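Local coordinates for 4'-phospho-dehydrooxetanocin synthase (Bacillus megaterium, PDB 5UL3), which catalyses the oxidative ring contraction of dAMP to an oxetane aldehyde in oxetanocin A biosynthesis, using cobalamin and a [4Fe-4S] cluster with S-adenosylmethionine, at residues M475-K487 with T583-C597. Sequence-based numbering, arbitrary orientation. Where two conformers were deposited one is given.
Sequences MFDQLMKGLDNLK and TSFVDKTNGNLSEAC. With EDO (1,2-ethanediol), chain Q.
The ring of Phe476 lies against the first turns of helix 588-617, where the loop after the last strand of the partial TIM barrel in the AdoMet radical domain meets the C-terminal helices. Ser594 CA sits over the centre of one ring face, a CH-pi contact 4.0 Å from the centroid, while Met475 CG covers the other face. Farther out along the ring, CZ meets Cys597 SG at 3.7 Å in an oblique sulfur-aromatic contact, and Leu593 CB packs near CE1. Leu593 also carries the apolar seam on to Leu483 and Leu486, its CD1 touching their methyls.

Phe585 extends the apolar patch: the CB of Phe476 abuts its ring edge, and Gln478 CG rests over one face. Chi1 of -72°, with CG anti to the carbonyl carbon, puts the methylene there, and the bend at chi2 turns the amide, whose NE2 is bonded beyond the two segments, to Met544, the residue before Glu545, which binds S-adenosylmethionine.

At the polar margin, Val586 N gives a nearly straight bond (169°) to Gln478 O, at the type I turn from Asp477 to Met480. A water donates to both Gln478 O and Met480 O and accepts from Asp587 N. The side-chain amide of Asn590 holds the loop through two bonds lying near its own plane, ND2 to Met480 O at 3.1 Å and to Gly482 O at 2.9 Å. Asp587, the N-cap, splits its carboxylate: OD1 receives Asn590 N, whereas OD2 takes Gly482 N at 2.8 Å on its anti side, tilted 35° out of the carboxylate plane.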
ATOM      1  N   MET A 475       6.693 -18.385  -7.061  1.00 26.37           N
ATOM      2  CA  MET A 475       6.990 -19.759  -7.472  1.00 25.73           C
ATOM      3  C   MET A 475       8.459 -19.924  -7.852  1.00 25.42           C
ATOM      4  O   MET A 475       9.133 -20.848  -7.382  1.00 27.72           O
ATOM      5  CB  MET A 475       6.078 -20.139  -8.645  1.00 26.44           C
ATOM      6  CG  MET A 475       6.423 -21.490  -9.333  1.00 25.94           C
ATOM      7  SD  MET A 475       6.114 -22.876  -8.224  1.00 29.58           S
ATOM      8  CE  MET A 475       4.314 -22.871  -8.180  1.00 30.28           C
ATOM      9  N   PHE A 476       8.969 -19.033  -8.692  1.00 26.19           N
ATOM     10  CA  PHE A 476      10.308 -19.128  -9.261  1.00 33.36           C
ATOM     11  C   PHE A 476      11.254 -18.139  -8.588  1.00 31.81           C
ATOM     12  O   PHE A 476      10.894 -16.984  -8.352  1.00 28.00           O
ATOM     13  CB  PHE A 476      10.261 -18.839 -10.764  1.00 27.92           C
ATOM     14  CG  PHE A 476       9.348 -19.758 -11.541  1.00 28.48           C
ATOM     15  CD1 PHE A 476       9.753 -21.053 -11.857  1.00 29.96           C
ATOM     16  CD2 PHE A 476       8.112 -19.318 -11.989  1.00 26.36           C
ATOM     17  CE1 PHE A 476       8.935 -21.896 -12.587  1.00 29.01           C
ATOM     18  CE2 PHE A 476       7.278 -20.166 -12.722  1.00 28.55           C
ATOM     19  CZ  PHE A 476       7.694 -21.455 -13.026  1.00 31.09           C
ATOM     20  N   ASP A 477      12.475 -18.583  -8.277  1.00 25.13           N
ATOM     21  CA  ASP A 477      13.499 -17.630  -7.867  1.00 25.44           C
ATOM     22  C   ASP A 477      14.836 -18.059  -8.457  1.00 31.26           C
ATOM     23  O   ASP A 477      15.075 -19.246  -8.695  1.00 27.80           O
ATOM     24  CB  ASP A 477      13.600 -17.462  -6.340  1.00 26.65           C
ATOM     25  CG  ASP A 477      14.199 -18.672  -5.633  1.00 31.48           C
ATOM     26  OD1 ASP A 477      13.572 -19.747  -5.661  1.00 26.73           O
ATOM     27  OD2 ASP A 477      15.271 -18.520  -4.988  1.00 29.61           O
ATOM     28  N   GLN A 478      15.697 -17.066  -8.683  1.00 31.51           N
ATOM     29  CA  GLN A 478      16.847 -17.237  -9.561  1.00 30.45           C
ATOM     30  C   GLN A 478      17.904 -18.163  -8.974  1.00 31.84           C
ATOM     31  O   GLN A 478      18.673 -18.760  -9.735  1.00 39.65           O
ATOM     32  CB  GLN A 478      17.459 -15.869  -9.887  1.00 31.80           C
ATOM     33  CG  GLN A 478      16.614 -15.006 -10.840  1.00 30.71           C
ATOM     34  CD  GLN A 478      15.544 -14.169 -10.138  1.00 26.83           C
ATOM     35  OE1 GLN A 478      15.279 -14.333  -8.944  1.00 27.70           O
ATOM     36  NE2 GLN A 478      14.944 -13.253 -10.885  1.00 31.87           N
ATOM     37  N   LEU A 479      17.954 -18.320  -7.656  1.00 32.20           N
ATOM     38  CA  LEU A 479      18.964 -19.182  -7.057  1.00 32.44           C
ATOM     39  C   LEU A 479      18.498 -20.622  -6.898  1.00 35.59           C
ATOM     40  O   LEU A 479      19.255 -21.443  -6.369  1.00 31.99           O
ATOM     41  CB  LEU A 479      19.402 -18.620  -5.697  1.00 29.99           C
ATOM     42  CG  LEU A 479      20.009 -17.218  -5.798  1.00 32.81           C
ATOM     43  CD1 LEU A 479      20.468 -16.684  -4.444  1.00 35.49           C
ATOM     44  CD2 LEU A 479      21.164 -17.227  -6.797  1.00 39.10           C
ATOM     45  N   MET A 480      17.291 -20.955  -7.356  1.00 29.43           N
ATOM     46  CA  MET A 480      16.777 -22.312  -7.229  1.00 30.35           C
ATOM     47  C   MET A 480      17.534 -23.255  -8.160  1.00 30.71           C
ATOM     48  O   MET A 480      17.691 -22.976  -9.352  1.00 29.78           O
ATOM     49  CB  MET A 480      15.286 -22.363  -7.572  1.00 32.35           C
ATOM     50  CG  MET A 480      14.634 -23.737  -7.326  1.00 27.10           C
ATOM     51  SD  MET A 480      12.960 -23.809  -8.011  1.00 30.87           S
ATOM     52  CE  MET A 480      12.127 -22.554  -7.003  1.00 28.99           C
ATOM     53  N   LYS A 481      17.968 -24.383  -7.615  1.00 36.37           N
ATOM     54  CA  LYS A 481      18.693 -25.402  -8.365  1.00 37.51           C
ATOM     55  C   LYS A 481      17.835 -26.653  -8.443  1.00 27.74           C
ATOM     56  O   LYS A 481      17.425 -27.194  -7.409  1.00 35.57           O
ATOM     57  CB  LYS A 481      20.041 -25.703  -7.707  1.00 38.12           C
ATOM     58  CG  LYS A 481      21.045 -24.575  -7.859  1.00 44.43           C
ATOM     59  CD  LYS A 481      22.432 -24.963  -7.364  1.00 44.24           C
ATOM     60  CE  LYS A 481      23.432 -23.864  -7.686  1.00 55.15           C
ATOM     61  NZ  LYS A 481      24.790 -24.186  -7.172  1.00 67.77           N
ATOM     62  N   GLY A 482      17.581 -27.111  -9.661  1.00 29.77           N
ATOM     63  CA  GLY A 482      16.777 -28.296  -9.883  1.00 38.00           C
ATOM     64  C   GLY A 482      15.296 -28.007  -9.744  1.00 39.67           C
ATOM     65  O   GLY A 482      14.872 -26.885  -9.474  1.00 33.72           O
ATOM     66  N   LEU A 483      14.498 -29.061  -9.903  1.00 36.60           N
ATOM     67  CA  LEU A 483      13.045 -28.958  -9.925  1.00 37.90           C
ATOM     68  C   LEU A 483      12.382 -29.297  -8.592  1.00 31.98           C
ATOM     69  O   LEU A 483      11.159 -29.144  -8.475  1.00 36.67           O
ATOM     70  CB  LEU A 483      12.476 -29.867 -11.025  1.00 30.85           C
ATOM     71  CG  LEU A 483      12.891 -29.543 -12.463  1.00 37.17           C
ATOM     72  CD1 LEU A 483      12.452 -30.643 -13.435  1.00 39.36           C
ATOM     73  CD2 LEU A 483      12.329 -28.196 -12.909  1.00 33.91           C
ATOM     74  N   ASP A 484      13.148 -29.738  -7.584  1.00 29.51           N
ATOM     75  CA  ASP A 484      12.553 -30.218  -6.334  1.00 32.81           C
ATOM     76  C   ASP A 484      11.666 -29.158  -5.682  1.00 37.24           C
ATOM     77  O   ASP A 484      10.571 -29.465  -5.200  1.00 30.10           O
ATOM     78  CB  ASP A 484      13.642 -30.643  -5.344  1.00 38.10           C
ATOM     79  CG  ASP A 484      14.242 -31.996  -5.670  1.00 50.05           C
ATOM     80  OD1 ASP A 484      13.767 -32.648  -6.623  1.00 45.27           O
ATOM     81  OD2 ASP A 484      15.189 -32.401  -4.959  1.00 48.55           O
ATOM     82  N   ASN A 485      12.149 -27.915  -5.604  1.00 33.00           N
ATOM     83  CA  ASN A 485      11.358 -26.869  -4.947  1.00 33.22           C
ATOM     84  C   ASN A 485      10.062 -26.582  -5.701  1.00 31.41           C
ATOM     85  O   ASN A 485       9.047 -26.252  -5.072  1.00 31.82           O
ATOM     86  CB  ASN A 485      12.155 -25.571  -4.818  1.00 29.41           C
ATOM     87  CG  ASN A 485      13.327 -25.675  -3.846  1.00 34.43           C
ATOM     88  OD1 ASN A 485      14.113 -24.752  -3.743  1.00 30.43           O
ATOM     89  ND2 ASN A 485      13.458 -26.803  -3.158  1.00 35.01           N
ATOM     90  N   LEU A 486      10.069 -26.696  -7.033  1.00 28.78           N
ATOM     91  CA  LEU A 486       8.820 -26.503  -7.774  1.00 30.14           C
ATOM     92  C   LEU A 486       7.835 -27.619  -7.469  1.00 35.48           C
ATOM     93  O   LEU A 486       6.644 -27.363  -7.273  1.00 28.91           O
ATOM     94  CB  LEU A 486       9.080 -26.416  -9.281  1.00 27.00           C
ATOM     95  CG  LEU A 486      10.013 -25.305  -9.793  1.00 29.13           C
ATOM     96  CD1 LEU A 486      10.194 -25.422 -11.298  1.00 31.15           C
ATOM     97  CD2 LEU A 486       9.526 -23.885  -9.395  1.00 29.92           C
ATOM     98  N   LYS A 487       8.307 -28.868  -7.426  1.00 29.95           N
ATOM     99  CA  LYS A 487       7.422 -29.968  -7.065  1.00 32.47           C
ATOM    100  C   LYS A 487       6.853 -29.775  -5.669  1.00 29.94           C
ATOM    101  O   LYS A 487       5.664 -30.030  -5.439  1.00 30.49           O
ATOM    102  CB  LYS A 487       8.170 -31.300  -7.156  1.00 33.22           C
ATOM    103  CG  LYS A 487       8.636 -31.622  -8.558  1.00 30.85           C
ATOM    104  CD  LYS A 487       9.210 -33.050  -8.633  1.00 42.53           C
ATOM    105  CE  LYS A 487       9.533 -33.444 -10.066  1.00 47.32           C
ATOM    106  NZ  LYS A 487      10.041 -34.855 -10.173  1.00 51.88           N
ATOM    107  N   THR A 583      17.655 -10.039 -13.571  1.00 44.52           N
ATOM    108  CA  THR A 583      18.509 -11.135 -13.121  1.00 39.18           C
ATOM    109  C   THR A 583      18.134 -12.435 -13.816  1.00 40.95           C
ATOM    110  O   THR A 583      16.949 -12.786 -13.887  1.00 42.08           O
ATOM    111  CB  THR A 583      18.393 -11.329 -11.599  1.00 40.98           C
ATOM    112  OG1 THR A 583      18.473 -10.056 -10.937  1.00 38.87           O
ATOM    113  CG2 THR A 583      19.501 -12.257 -11.074  1.00 35.13           C
ATOM    114  N   SER A 584      19.141 -13.154 -14.309  0.50 41.48           N
ATOM    115  CA  SER A 584      18.939 -14.465 -14.907  0.50 39.51           C
ATOM    116  C   SER A 584      18.998 -15.552 -13.837  0.50 38.01           C
ATOM    117  O   SER A 584      19.446 -15.329 -12.710  0.50 37.07           O
ATOM    118  CB  SER A 584      19.981 -14.733 -15.995  0.50 43.51           C
ATOM    119  OG  SER A 584      19.904 -13.778 -17.039  0.50 36.07           O
ATOM    120  N   PHE A 585      18.536 -16.745 -14.204  1.00 34.22           N
ATOM    121  CA  PHE A 585      18.481 -17.874 -13.283  1.00 34.59           C
ATOM    122  C   PHE A 585      19.768 -18.683 -13.356  1.00 36.11           C
ATOM    123  O   PHE A 585      20.295 -18.922 -14.443  1.00 38.92           O
ATOM    124  CB  PHE A 585      17.297 -18.786 -13.617  1.00 35.70           C
ATOM    125  CG  PHE A 585      15.953 -18.211 -13.239  1.00 33.00           C
ATOM    126  CD1 PHE A 585      15.445 -17.098 -13.893  1.00 38.11           C
ATOM    127  CD2 PHE A 585      15.199 -18.805 -12.250  1.00 32.47           C
ATOM    128  CE1 PHE A 585      14.205 -16.568 -13.544  1.00 37.33           C
ATOM    129  CE2 PHE A 585      13.960 -18.285 -11.882  1.00 32.28           C
ATOM    130  CZ  PHE A 585      13.462 -17.162 -12.540  1.00 34.46           C
ATOM    131  N   VAL A 586      20.245 -19.128 -12.190  1.00 31.77           N
ATOM    132  CA  VAL A 586      21.450 -19.950 -12.143  1.00 36.81           C
ATOM    133  C   VAL A 586      21.188 -21.327 -12.744  1.00 45.52           C
ATOM    134  O   VAL A 586      22.111 -21.967 -13.268  1.00 38.09           O
ATOM    135  CB  VAL A 586      21.980 -20.045 -10.700  1.00 40.55           C
ATOM    136  CG1 VAL A 586      21.122 -20.986  -9.854  1.00 34.96           C
ATOM    137  CG2 VAL A 586      23.437 -20.499 -10.702  1.00 45.74           C
ATOM    138  N   ASP A 587      19.940 -21.797 -12.699  1.00 36.94           N
ATOM    139  CA  ASP A 587      19.527 -23.050 -13.328  1.00 38.03           C
ATOM    140  C   ASP A 587      18.775 -22.706 -14.615  1.00 42.99           C
ATOM    141  O   ASP A 587      17.653 -22.192 -14.566  1.00 34.62           O
ATOM    142  CB  ASP A 587      18.671 -23.857 -12.350  1.00 38.27           C
ATOM    143  CG  ASP A 587      18.246 -25.210 -12.892  1.00 37.13           C
ATOM    144  OD1 ASP A 587      17.726 -25.287 -14.026  1.00 43.47           O
ATOM    145  OD2 ASP A 587      18.397 -26.200 -12.150  1.00 45.69           O
ATOM    146  N   LYS A 588      19.390 -22.998 -15.771  1.00 37.24           N
ATOM    147  CA  LYS A 588      18.813 -22.586 -17.055  1.00 36.18           C
ATOM    148  C   LYS A 588      17.437 -23.190 -17.299  1.00 33.30           C
ATOM    149  O   LYS A 588      16.591 -22.553 -17.937  1.00 37.22           O
ATOM    150  CB  LYS A 588      19.733 -22.969 -18.215  1.00 45.39           C
ATOM    151  CG  LYS A 588      20.945 -22.072 -18.422  1.00 66.93           C
ATOM    152  CD  LYS A 588      21.534 -22.297 -19.819  1.00 72.65           C
ATOM    153  CE  LYS A 588      22.915 -21.674 -19.970  1.00 70.06           C
ATOM    154  NZ  LYS A 588      23.948 -22.406 -19.181  1.00 81.74           N
ATOM    155  N   THR A 589      17.202 -24.420 -16.837  1.00 35.30           N
ATOM    156  CA  THR A 589      15.878 -25.016 -16.978  1.00 38.81           C
ATOM    157  C   THR A 589      14.836 -24.198 -16.222  1.00 34.21           C
ATOM    158  O   THR A 589      13.791 -23.824 -16.777  1.00 34.95           O
ATOM    159  CB  THR A 589      15.888 -26.459 -16.470  1.00 43.03           C
ATOM    160  OG1 THR A 589      16.892 -27.211 -17.169  1.00 50.11           O
ATOM    161  CG2 THR A 589      14.548 -27.106 -16.712  1.00 33.28           C
ATOM    162  N   ASN A 590      15.119 -23.904 -14.954  1.00 29.93           N
ATOM    163  CA  ASN A 590      14.217 -23.068 -14.162  1.00 31.99           C
ATOM    164  C   ASN A 590      14.013 -21.701 -14.803  1.00 34.75           C
ATOM    165  O   ASN A 590      12.880 -21.201 -14.865  1.00 37.93           O
ATOM    166  CB  ASN A 590      14.747 -22.948 -12.739  1.00 30.66           C
ATOM    167  CG  ASN A 590      14.617 -24.246 -11.975  1.00 31.99           C
ATOM    168  OD1 ASN A 590      13.891 -25.140 -12.401  1.00 31.06           O
ATOM    169  ND2 ASN A 590      15.307 -24.357 -10.843  1.00 31.12           N
ATOM    170  N   GLY A 591      15.084 -21.087 -15.316  1.00 32.04           N
ATOM    171  CA  GLY A 591      14.923 -19.851 -16.077  1.00 34.77           C
ATOM    172  C   GLY A 591      14.025 -20.005 -17.292  1.00 35.66           C
ATOM    173  O   GLY A 591      13.215 -19.120 -17.604  1.00 31.58           O
ATOM    174  N   ASN A 592      14.158 -21.124 -18.008  1.00 32.20           N
ATOM    175  CA  ASN A 592      13.294 -21.369 -19.158  1.00 30.01           C
ATOM    176  C   ASN A 592      11.845 -21.579 -18.732  1.00 28.88           C
ATOM    177  O   ASN A 592      10.922 -21.148 -19.430  1.00 33.22           O
ATOM    178  CB  ASN A 592      13.785 -22.585 -19.951  1.00 35.20           C
ATOM    179  CG  ASN A 592      15.112 -22.343 -20.633  1.00 40.59           C
ATOM    180  OD1 ASN A 592      15.548 -21.201 -20.787  1.00 36.93           O
ATOM    181  ND2 ASN A 592      15.762 -23.425 -21.060  1.00 44.01           N
ATOM    182  N   LEU A 593      11.629 -22.248 -17.601  1.00 28.98           N
ATOM    183  CA  LEU A 593      10.272 -22.465 -17.117  1.00 30.42           C
ATOM    184  C   LEU A 593       9.632 -21.152 -16.674  1.00 34.99           C
ATOM    185  O   LEU A 593       8.448 -20.906 -16.944  1.00 30.65           O
ATOM    186  CB  LEU A 593      10.288 -23.463 -15.967  1.00 32.52           C
ATOM    187  CG  LEU A 593      10.549 -24.927 -16.308  1.00 32.20           C
ATOM    188  CD1 LEU A 593      10.790 -25.669 -14.998  1.00 30.21           C
ATOM    189  CD2 LEU A 593       9.374 -25.509 -17.053  1.00 32.41           C
ATOM    190  N   SER A 594      10.410 -20.295 -16.009  1.00 31.58           N
ATOM    191  CA  SER A 594       9.911 -18.982 -15.616  1.00 31.30           C
ATOM    192  C   SER A 594       9.560 -18.151 -16.842  1.00 35.35           C
ATOM    193  O   SER A 594       8.494 -17.527 -16.898  1.00 31.37           O
ATOM    194  CB  SER A 594      10.952 -18.267 -14.753  1.00 35.65           C
ATOM    195  OG  SER A 594      10.697 -16.864 -14.682  1.00 32.40           O
ATOM    196  N   GLU A 595      10.444 -18.144 -17.847  1.00 32.58           N
ATOM    197  CA  GLU A 595      10.167 -17.415 -19.079  1.00 31.78           C
ATOM    198  C   GLU A 595       8.905 -17.929 -19.760  1.00 33.66           C
ATOM    199  O   GLU A 595       8.079 -17.133 -20.229  1.00 33.12           O
ATOM    200  CB  GLU A 595      11.361 -17.519 -20.034  1.00 33.35           C
ATOM    201  CG  GLU A 595      11.202 -16.746 -21.333  1.00 46.57           C
ATOM    202  CD  GLU A 595      12.364 -16.960 -22.298  1.00 56.55           C
ATOM    203  OE1 GLU A 595      12.569 -18.110 -22.743  1.00 53.80           O
ATOM    204  OE2 GLU A 595      13.070 -15.978 -22.613  1.00 59.73           O
ATOM    205  N   ALA A 596       8.742 -19.253 -19.843  1.00 30.84           N
ATOM    206  CA  ALA A 596       7.553 -19.802 -20.492  1.00 30.96           C
ATOM    207  C   ALA A 596       6.284 -19.384 -19.759  1.00 25.97           C
ATOM    208  O   ALA A 596       5.271 -19.078 -20.391  1.00 28.93           O
ATOM    209  CB  ALA A 596       7.627 -21.324 -20.565  1.00 33.87           C
ATOM    210  N   CYS A 597       6.320 -19.388 -18.426  1.00 27.36           N
ATOM    211  CA  CYS A 597       5.144 -18.976 -17.663  1.00 28.41           C
ATOM    212  C   CYS A 597       4.827 -17.504 -17.889  1.00 30.75           C
ATOM    213  O   CYS A 597       3.652 -17.127 -17.973  1.00 27.84           O
ATOM    214  CB  CYS A 597       5.352 -19.279 -16.186  1.00 28.91           C
ATOM    215  SG  CYS A 597       5.244 -21.039 -15.795  1.00 31.24           S
TER
HETATM  216  C1  EDO Q 816      19.302 -26.233 -21.332  1.00 66.00           C
HETATM  217  O1  EDO Q 816      19.689 -24.857 -21.438  1.00 71.61           O
HETATM  218  C2  EDO Q 816      18.132 -26.346 -20.364  1.00 59.47           C
HETATM  219  O2  EDO Q 816      18.073 -27.664 -19.811  1.00 54.45           O
HETATM  220  O   HOH W   1      17.623 -20.911 -11.024  1.00 29.75           O